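Local atomic coordinates of Non-structural protein 2 (Infectious bronchitis virus, PDB entry 7F52), a protein that is one of the non-structural proteins released from the gammacoronavirus replicase polyprotein, with no firmly established molecular role. Residues I384-Y389 with F407-H412; I379-I384 with V475-C480. All blocks are in the same frame, centred on the assembly; numbering follows the deposited sequence.

Helix 377-390 is the element common to both contacts. In contact 1 the hairpin turn between strands 407-409 and 412-415 packs on its later turns; in contact 2 the loop leading into helix 478-491 meets its earlier ones. The two share Ile384, their centres lie about 13 Å apart, and contact 1 is nested in the chain loop closed by contact 2. Both are mostly buried, although Lys476 is the exposed residue of contact 2. Their chemistry differs: contact 1 is largely apolar packing, with no hydrogen bond crossing it, whereas in contact 2 an aspartate carboxylate takes two backbone N-H groups. Phe409 CZ, 3.6 Å from Leu383 O, connects the two by packing.

Contact 1 (I384-Y389 with F407-H412); sequences ILAAIY and FKFLGH
Phe409, whose ring reaches Ala386 and Ala387 on the helix, is tied at its backbone to His412 by a reciprocal pair of hydrogen bonds. Phe409 N donates to His412 O at 2.9 Å, and His412 N returns the bond to Phe409 O, also at 2.9 Å. This pair closes a type I' turn, the tight reversal of a two-residue β-hairpin loop, with Leu410 and Gly411 at its corners. A third, bent bond adds to it: His412 ND1 lies 3.2 Å from Leu410 O with an N-H...O angle of 141°, and the donor stands above the carbonyl plane.

From this tip two side chains reach the helix. The Phe409 ring is carried there by a CG anti to its own backbone N (chi1 178°) and arrives edge first. Phe409 CZ is 3.7 Å from Ala387 N, which lies near the ring plane, and 3.9 Å from Ala387 CB; on the flank Phe409 CE2 comes within 4.0 Å of Ala386 CB. Leu410 lies over one face of the same ring, Leu410 CG 3.7 Å above the Phe409 plane near the centre. Leu410 CD1 goes on to the helix, 3.8 Å from Ala386 O and also against the Ala386 methyl. Around the pair, Phe392 and Phe439 meet Phe409 edge-to-face.

No hydrogen bond crosses between the segments. With short alanine side chains opposite, the aromatic edge can come right up to the helix backbone. Strands 407-409 and 412-415 belong to a mixed sheet in which 412-415 runs parallel to 357-371, so the contact joins this sheet to helix 377-390. The hairpin settles its polar backbone groups at Phe409 and His412 internally, which implies that its hold on the helix rests on apolar packing rather than on directional bonds.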
ATOM      1  N   ILE A 384       4.148 -12.966  42.412  1.00 52.36           N
ATOM      2  CA  ILE A 384       3.123 -12.206  43.130  1.00 54.13           C
ATOM      3  C   ILE A 384       3.241 -10.723  42.772  1.00 56.15           C
ATOM      4  O   ILE A 384       2.228 -10.029  42.604  1.00 57.09           O
ATOM      5  CB  ILE A 384       3.230 -12.383  44.661  1.00 55.59           C
ATOM      6  CG1 ILE A 384       2.846 -13.798  45.068  1.00 55.29           C
ATOM      7  CG2 ILE A 384       2.350 -11.368  45.405  1.00 50.30           C
ATOM      8  CD1 ILE A 384       2.785 -13.957  46.583  1.00 59.59           C
ATOM      9  N   LEU A 385       4.473 -10.237  42.636  1.00 55.17           N
ATOM     10  CA  LEU A 385       4.650  -8.846  42.242  1.00 56.07           C
ATOM     11  C   LEU A 385       4.076  -8.652  40.829  1.00 53.34           C
ATOM     12  O   LEU A 385       3.264  -7.743  40.602  1.00 52.00           O
ATOM     13  CB  LEU A 385       6.127  -8.429  42.330  1.00 59.46           C
ATOM     14  CG  LEU A 385       6.682  -8.242  43.762  1.00 64.10           C
ATOM     15  CD1 LEU A 385       8.175  -7.999  43.759  1.00 61.27           C
ATOM     16  CD2 LEU A 385       5.989  -7.128  44.548  1.00 60.81           C
ATOM     17  N   ALA A 386       4.447  -9.528  39.898  1.00 53.19           N
ATOM     18  CA  ALA A 386       3.889  -9.451  38.531  1.00 54.45           C
ATOM     19  C   ALA A 386       2.345  -9.464  38.548  1.00 50.90           C
ATOM     20  O   ALA A 386       1.709  -8.681  37.862  1.00 48.24           O
ATOM     21  CB  ALA A 386       4.429 -10.579  37.667  1.00 50.36           C
ATOM     22  N   ALA A 387       1.750 -10.308  39.385  1.00 51.78           N
ATOM     23  CA  ALA A 387       0.299 -10.327  39.547  1.00 49.43           C
ATOM     24  C   ALA A 387      -0.262  -8.999  40.070  1.00 53.85           C
ATOM     25  O   ALA A 387      -1.305  -8.533  39.591  1.00 51.12           O
ATOM     26  CB  ALA A 387      -0.110 -11.462  40.473  1.00 49.88           C
ATOM     27  N   ILE A 388       0.408  -8.390  41.055  1.00 56.50           N
ATOM     28  CA  ILE A 388      -0.123  -7.154  41.650  1.00 55.02           C
ATOM     29  C   ILE A 388      -0.124  -6.011  40.627  1.00 55.08           C
ATOM     30  O   ILE A 388      -1.114  -5.252  40.503  1.00 52.42           O
ATOM     31  CB  ILE A 388       0.673  -6.733  42.887  1.00 57.57           C
ATOM     32  CG1 ILE A 388       0.404  -7.706  44.030  1.00 57.13           C
ATOM     33  CG2 ILE A 388       0.287  -5.325  43.325  1.00 53.18           C
ATOM     34  CD1 ILE A 388       1.090  -7.295  45.300  1.00 57.27           C
ATOM     35  N   TYR A 389       0.974  -5.914  39.880  1.00 48.87           N
ATOM     36  CA  TYR A 389       1.094  -4.903  38.848  1.00 53.94           C
ATOM     37  C   TYR A 389       0.046  -5.107  37.733  1.00 60.93           C
ATOM     38  O   TYR A 389      -0.470  -4.142  37.162  1.00 62.57           O
ATOM     39  CB  TYR A 389       2.496  -4.925  38.230  1.00 60.20           C
ATOM     40  CG  TYR A 389       3.622  -4.317  39.048  1.00 62.97           C
ATOM     41  CD1 TYR A 389       3.609  -2.973  39.408  1.00 65.22           C
ATOM     42  CD2 TYR A 389       4.736  -5.084  39.409  1.00 65.57           C
ATOM     43  CE1 TYR A 389       4.668  -2.415  40.147  1.00 68.92           C
ATOM     44  CE2 TYR A 389       5.788  -4.542  40.135  1.00 63.28           C
ATOM     45  CZ  TYR A 389       5.749  -3.206  40.503  1.00 68.16           C
ATOM     46  OH  TYR A 389       6.797  -2.665  41.217  1.00 68.06           O
ATOM     47  N   PHE A 407       1.312 -24.387  34.729  1.00 45.33           N
ATOM     48  CA  PHE A 407       0.265 -23.366  34.784  1.00 45.52           C
ATOM     49  C   PHE A 407       0.595 -22.253  33.785  1.00 49.61           C
ATOM     50  O   PHE A 407       1.729 -22.135  33.322  1.00 51.45           O
ATOM     51  CB  PHE A 407       0.015 -22.893  36.245  1.00 41.70           C
ATOM     52  CG  PHE A 407       1.189 -22.168  36.887  1.00 48.64           C
ATOM     53  CD1 PHE A 407       2.208 -22.878  37.529  1.00 39.64           C
ATOM     54  CD2 PHE A 407       1.257 -20.775  36.884  1.00 50.85           C
ATOM     55  CE1 PHE A 407       3.283 -22.218  38.131  1.00 41.76           C
ATOM     56  CE2 PHE A 407       2.345 -20.105  37.498  1.00 50.89           C
ATOM     57  CZ  PHE A 407       3.355 -20.837  38.117  1.00 42.71           C
ATOM     58  N   LYS A 408      -0.416 -21.454  33.447  1.00 50.03           N
ATOM     59  CA  LYS A 408      -0.258 -20.352  32.510  1.00 46.46           C
ATOM     60  C   LYS A 408      -0.427 -19.095  33.342  1.00 49.63           C
ATOM     61  O   LYS A 408      -1.302 -19.013  34.211  1.00 49.64           O
ATOM     62  CB  LYS A 408      -1.261 -20.392  31.328  1.00 46.84           C
ATOM     63  CG  LYS A 408      -0.788 -21.265  30.148  1.00 47.80           C
ATOM     64  CD  LYS A 408      -1.918 -21.891  29.284  1.00 56.37           C
ATOM     65  CE  LYS A 408      -2.577 -20.913  28.296  1.00 64.08           C
ATOM     66  NZ  LYS A 408      -1.667 -20.447  27.159  1.00 67.46           N
ATOM     67  N   PHE A 409       0.430 -18.118  33.074  1.00 51.21           N
ATOM     68  CA  PHE A 409       0.427 -16.865  33.814  1.00 50.89           C
ATOM     69  C   PHE A 409       1.051 -15.760  32.964  1.00 50.64           C
ATOM     70  O   PHE A 409       2.216 -15.862  32.583  1.00 51.03           O
ATOM     71  CB  PHE A 409       1.194 -17.048  35.130  1.00 53.46           C
ATOM     72  CG  PHE A 409       1.294 -15.806  35.957  1.00 54.17           C
ATOM     73  CD1 PHE A 409       0.174 -15.295  36.596  1.00 55.48           C
ATOM     74  CD2 PHE A 409       2.516 -15.156  36.113  1.00 54.71           C
ATOM     75  CE1 PHE A 409       0.266 -14.146  37.368  1.00 60.07           C
ATOM     76  CE2 PHE A 409       2.618 -14.010  36.880  1.00 54.30           C
ATOM     77  CZ  PHE A 409       1.490 -13.505  37.517  1.00 55.72           C
ATOM     78  N   LEU A 410       0.259 -14.738  32.633  1.00 53.71           N
ATOM     79  CA  LEU A 410       0.733 -13.540  31.928  1.00 53.86           C
ATOM     80  C   LEU A 410       1.618 -13.837  30.727  1.00 53.89           C
ATOM     81  O   LEU A 410       2.624 -13.156  30.500  1.00 56.22           O
ATOM     82  CB  LEU A 410       1.507 -12.626  32.894  1.00 57.29           C
ATOM     83  CG  LEU A 410       0.713 -12.100  34.092  1.00 60.64           C
ATOM     84  CD1 LEU A 410       1.559 -11.168  35.011  1.00 59.61           C
ATOM     85  CD2 LEU A 410      -0.552 -11.410  33.581  1.00 57.57           C
ATOM     86  N   GLY A 411       1.272 -14.868  29.975  1.00 53.23           N
ATOM     87  CA  GLY A 411       1.910 -15.098  28.690  1.00 51.37           C
ATOM     88  C   GLY A 411       2.993 -16.143  28.764  1.00 49.92           C
ATOM     89  O   GLY A 411       3.722 -16.409  27.802  1.00 46.58           O
ATOM     90  N   HIS A 412       3.093 -16.773  29.919  1.00 48.80           N
ATOM     91  CA  HIS A 412       4.125 -17.765  30.078  1.00 50.10           C
ATOM     92  C   HIS A 412       3.510 -19.052  30.540  1.00 51.55           C
ATOM     93  O   HIS A 412       2.474 -19.053  31.221  1.00 55.47           O
ATOM     94  CB  HIS A 412       5.194 -17.265  31.055  1.00 53.21           C
ATOM     95  CG  HIS A 412       5.941 -16.058  30.558  1.00 54.48           C
ATOM     96  ND1 HIS A 412       5.415 -14.783  30.610  1.00 52.36           N
ATOM     97  CD2 HIS A 412       7.163 -15.936  29.986  1.00 53.99           C
ATOM     98  CE1 HIS A 412       6.284 -13.932  30.099  1.00 55.17           C
ATOM     99  NE2 HIS A 412       7.352 -14.606  29.711  1.00 55.15           N
TER

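Contact 2 (I379-I384 with V475-C480); sequences INDGLI and VKTCFC
Asp381 points its carboxylate across to the 475-480 loop because its CG stands anti to the carbonyl carbon and beside the backbone N (chi1 -76°), while a small chi2 sets the two oxygens to face two successive amides. Asp381 OD1 accepts a hydrogen bond from Lys476 N at 2.8 Å, nearly straight at 163° and through its syn lone pair, the one on the side of the other oxygen. Asp381 OD2 accepts one from Thr477 N at 2.6 Å, but that amide comes from 47° out of the carboxylate plane. The two bonds assigned, one to each oxygen of Asp381, probably limit rotation of the group and hold the loop against the helix; the nearest CA pair, Asp381 with Val475, is only 5.9 Å apart.

Beyond the two bonds, Asp381 OD2 also lies near the first turn of helix 478-491, where Cys480 CB is 3.4 Å from it. This position near a helix N-terminus would probably favour the carboxylate in its charged form. Lys476 offers no direct salt bridge, since Lys476 NZ remains 6.9 Å from Asp381 OD1. Instead its aliphatic chain passes Asn380, with Lys476 CD 4.0 Å from Asn380 CG. Behind the loop, Val475 and Cys480 both rest on Trp461 of helix 455-467.

Thr477 holds the N-cap position of helix 478-491, yet its side chain makes no capping bond. What is found here is one carboxylate accepting two consecutive main-chain N-H groups just ahead of a helix N-terminus, by which helix 377-390, packed among helices 394-403, 432-439 and 455-467, fixes the loop that leads into helix 478-491.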
ATOM      1  N   ILE A 379      11.144 -16.581  43.513  1.00 59.62           N
ATOM      2  CA  ILE A 379      10.232 -16.719  42.384  1.00 56.26           C
ATOM      3  C   ILE A 379       8.793 -16.465  42.828  1.00 54.66           C
ATOM      4  O   ILE A 379       8.039 -15.760  42.149  1.00 55.23           O
ATOM      5  CB  ILE A 379      10.355 -18.101  41.732  1.00 54.48           C
ATOM      6  CG1 ILE A 379      11.749 -18.269  41.137  1.00 54.45           C
ATOM      7  CG2 ILE A 379       9.325 -18.261  40.656  1.00 54.36           C
ATOM      8  CD1 ILE A 379      12.083 -19.676  40.756  1.00 56.07           C
ATOM      9  N   ASN A 380       8.426 -17.013  43.979  1.00 51.70           N
ATOM     10  CA  ASN A 380       7.071 -16.859  44.500  1.00 53.75           C
ATOM     11  C   ASN A 380       6.696 -15.389  44.598  1.00 55.61           C
ATOM     12  O   ASN A 380       5.630 -14.992  44.127  1.00 55.73           O
ATOM     13  CB  ASN A 380       6.940 -17.530  45.879  1.00 53.73           C
ATOM     14  CG  ASN A 380       5.535 -17.388  46.493  1.00 57.36           C
ATOM     15  OD1 ASN A 380       5.097 -16.284  46.821  1.00 63.09           O
ATOM     16  ND2 ASN A 380       4.877 -18.516  46.741  1.00 47.18           N
ATOM     17  N   ASP A 381       7.578 -14.585  45.195  1.00 51.92           N
ATOM     18  CA  ASP A 381       7.266 -13.183  45.465  1.00 57.31           C
ATOM     19  C   ASP A 381       7.353 -12.286  44.216  1.00 57.83           C
ATOM     20  O   ASP A 381       6.604 -11.313  44.085  1.00 56.96           O
ATOM     21  CB  ASP A 381       8.174 -12.659  46.585  1.00 55.66           C
ATOM     22  CG  ASP A 381       7.737 -13.166  47.950  1.00 64.55           C
ATOM     23  OD1 ASP A 381       6.930 -14.128  47.968  1.00 71.48           O
ATOM     24  OD2 ASP A 381       8.190 -12.641  49.001  1.00 65.88           O
ATOM     25  N   GLY A 382       8.226 -12.607  43.273  1.00 52.08           N
ATOM     26  CA  GLY A 382       8.177 -11.875  42.027  1.00 58.21           C
ATOM     27  C   GLY A 382       6.960 -12.202  41.161  1.00 60.04           C
ATOM     28  O   GLY A 382       6.435 -11.314  40.456  1.00 57.50           O
ATOM     29  N   LEU A 383       6.516 -13.461  41.182  1.00 54.25           N
ATOM     30  CA  LEU A 383       5.300 -13.813  40.451  1.00 56.74           C
ATOM     31  C   LEU A 383       4.171 -13.008  41.076  1.00 56.62           C
ATOM     32  O   LEU A 383       3.355 -12.414  40.354  1.00 52.16           O
ATOM     33  CB  LEU A 383       5.003 -15.326  40.490  1.00 53.73           C
ATOM     34  CG  LEU A 383       5.916 -16.198  39.620  1.00 54.63           C
ATOM     35  CD1 LEU A 383       5.736 -17.687  39.901  1.00 41.56           C
ATOM     36  CD2 LEU A 383       5.705 -15.895  38.121  1.00 52.91           C
ATOM     37  N   ILE A 384       4.148 -12.966  42.412  1.00 52.36           N
ATOM     38  CA  ILE A 384       3.123 -12.206  43.130  1.00 54.13           C
ATOM     39  C   ILE A 384       3.241 -10.723  42.772  1.00 56.15           C
ATOM     40  O   ILE A 384       2.228 -10.029  42.604  1.00 57.09           O
ATOM     41  CB  ILE A 384       3.230 -12.383  44.661  1.00 55.59           C
ATOM     42  CG1 ILE A 384       2.846 -13.798  45.068  1.00 55.29           C
ATOM     43  CG2 ILE A 384       2.350 -11.368  45.405  1.00 50.30           C
ATOM     44  CD1 ILE A 384       2.785 -13.957  46.583  1.00 59.59           C
ATOM     45  N   VAL A 475       3.321 -13.577  51.065  1.00 55.26           N
ATOM     46  CA  VAL A 475       4.654 -13.090  50.699  1.00 62.23           C
ATOM     47  C   VAL A 475       5.764 -13.855  51.413  1.00 59.17           C
ATOM     48  O   VAL A 475       5.875 -13.803  52.645  1.00 58.86           O
ATOM     49  CB  VAL A 475       4.958 -11.673  51.199  1.00 60.05           C
ATOM     50  CG1 VAL A 475       4.322 -10.649  50.257  1.00 61.21           C
ATOM     51  CG2 VAL A 475       4.432 -11.506  52.604  1.00 54.69           C
ATOM     52  N   LYS A 476       6.570 -14.589  50.658  1.00 55.38           N
ATOM     53  CA  LYS A 476       7.502 -15.496  51.308  1.00 61.14           C
ATOM     54  C   LYS A 476       8.978 -15.138  51.462  1.00 66.54           C
ATOM     55  O   LYS A 476       9.702 -15.732  52.285  1.00 60.99           O
ATOM     56  CB  LYS A 476       7.308 -16.725  50.431  1.00 55.01           C
ATOM     57  CG  LYS A 476       6.164 -17.527  50.994  1.00 58.73           C
ATOM     58  CD  LYS A 476       5.862 -18.787  50.245  1.00 55.06           C
ATOM     59  CE  LYS A 476       4.895 -19.645  51.087  1.00 63.83           C
ATOM     60  NZ  LYS A 476       4.071 -18.867  52.087  1.00 59.44           N
ATOM     61  N   THR A 477       9.417 -14.136  50.716  1.00 61.37           N
ATOM     62  CA  THR A 477      10.781 -13.678  50.871  1.00 60.58           C
ATOM     63  C   THR A 477      10.830 -12.919  52.212  1.00 65.44           C
ATOM     64  O   THR A 477       9.803 -12.435  52.708  1.00 64.43           O
ATOM     65  CB  THR A 477      11.224 -12.898  49.640  1.00 60.18           C
ATOM     66  OG1 THR A 477      12.543 -13.298  49.281  1.00 63.73           O
ATOM     67  CG2 THR A 477      11.211 -11.408  49.905  1.00 58.43           C
ATOM     68  N   CYS A 478      12.011 -12.843  52.816  1.00 66.49           N
ATOM     69  CA  CYS A 478      12.172 -12.122  54.086  1.00 67.26           C
ATOM     70  C   CYS A 478      12.029 -10.610  53.885  1.00 64.53           C
ATOM     71  O   CYS A 478      11.374  -9.928  54.672  1.00 64.59           O
ATOM     72  CB  CYS A 478      13.537 -12.430  54.699  1.00 72.59           C
ATOM     73  SG  CYS A 478      13.548 -14.028  55.540  1.00 91.74           S
ATOM     74  N   PHE A 479      12.635 -10.101  52.823  1.00 64.33           N
ATOM     75  CA  PHE A 479      12.500  -8.702  52.440  1.00 64.00           C
ATOM     76  C   PHE A 479      11.030  -8.239  52.318  1.00 64.60           C
ATOM     77  O   PHE A 479      10.670  -7.164  52.808  1.00 61.96           O
ATOM     78  CB  PHE A 479      13.236  -8.467  51.122  1.00 67.38           C
ATOM     79  CG  PHE A 479      14.681  -8.878  51.152  1.00 80.06           C
ATOM     80  CD1 PHE A 479      15.046 -10.220  51.227  1.00 85.93           C
ATOM     81  CD2 PHE A 479      15.680  -7.924  51.108  1.00 86.58           C
ATOM     82  CE1 PHE A 479      16.386 -10.594  51.266  1.00 96.89           C
ATOM     83  CE2 PHE A 479      17.017  -8.288  51.143  1.00 95.00           C
ATOM     84  CZ  PHE A 479      17.371  -9.624  51.220  1.00 98.74           C
ATOM     85  N   CYS A 480      10.182  -9.047  51.675  1.00 64.46           N
ATOM     86  CA  CYS A 480       8.792  -8.655  51.419  1.00 57.91           C
ATOM     87  C   CYS A 480       7.932  -8.886  52.657  1.00 59.85           C
ATOM     88  O   CYS A 480       6.963  -8.158  52.906  1.00 59.76           O
ATOM     89  CB  CYS A 480       8.222  -9.414  50.214  1.00 58.04           C
ATOM     90  SG  CYS A 480       8.977  -8.987  48.603  1.00 68.37           S
TER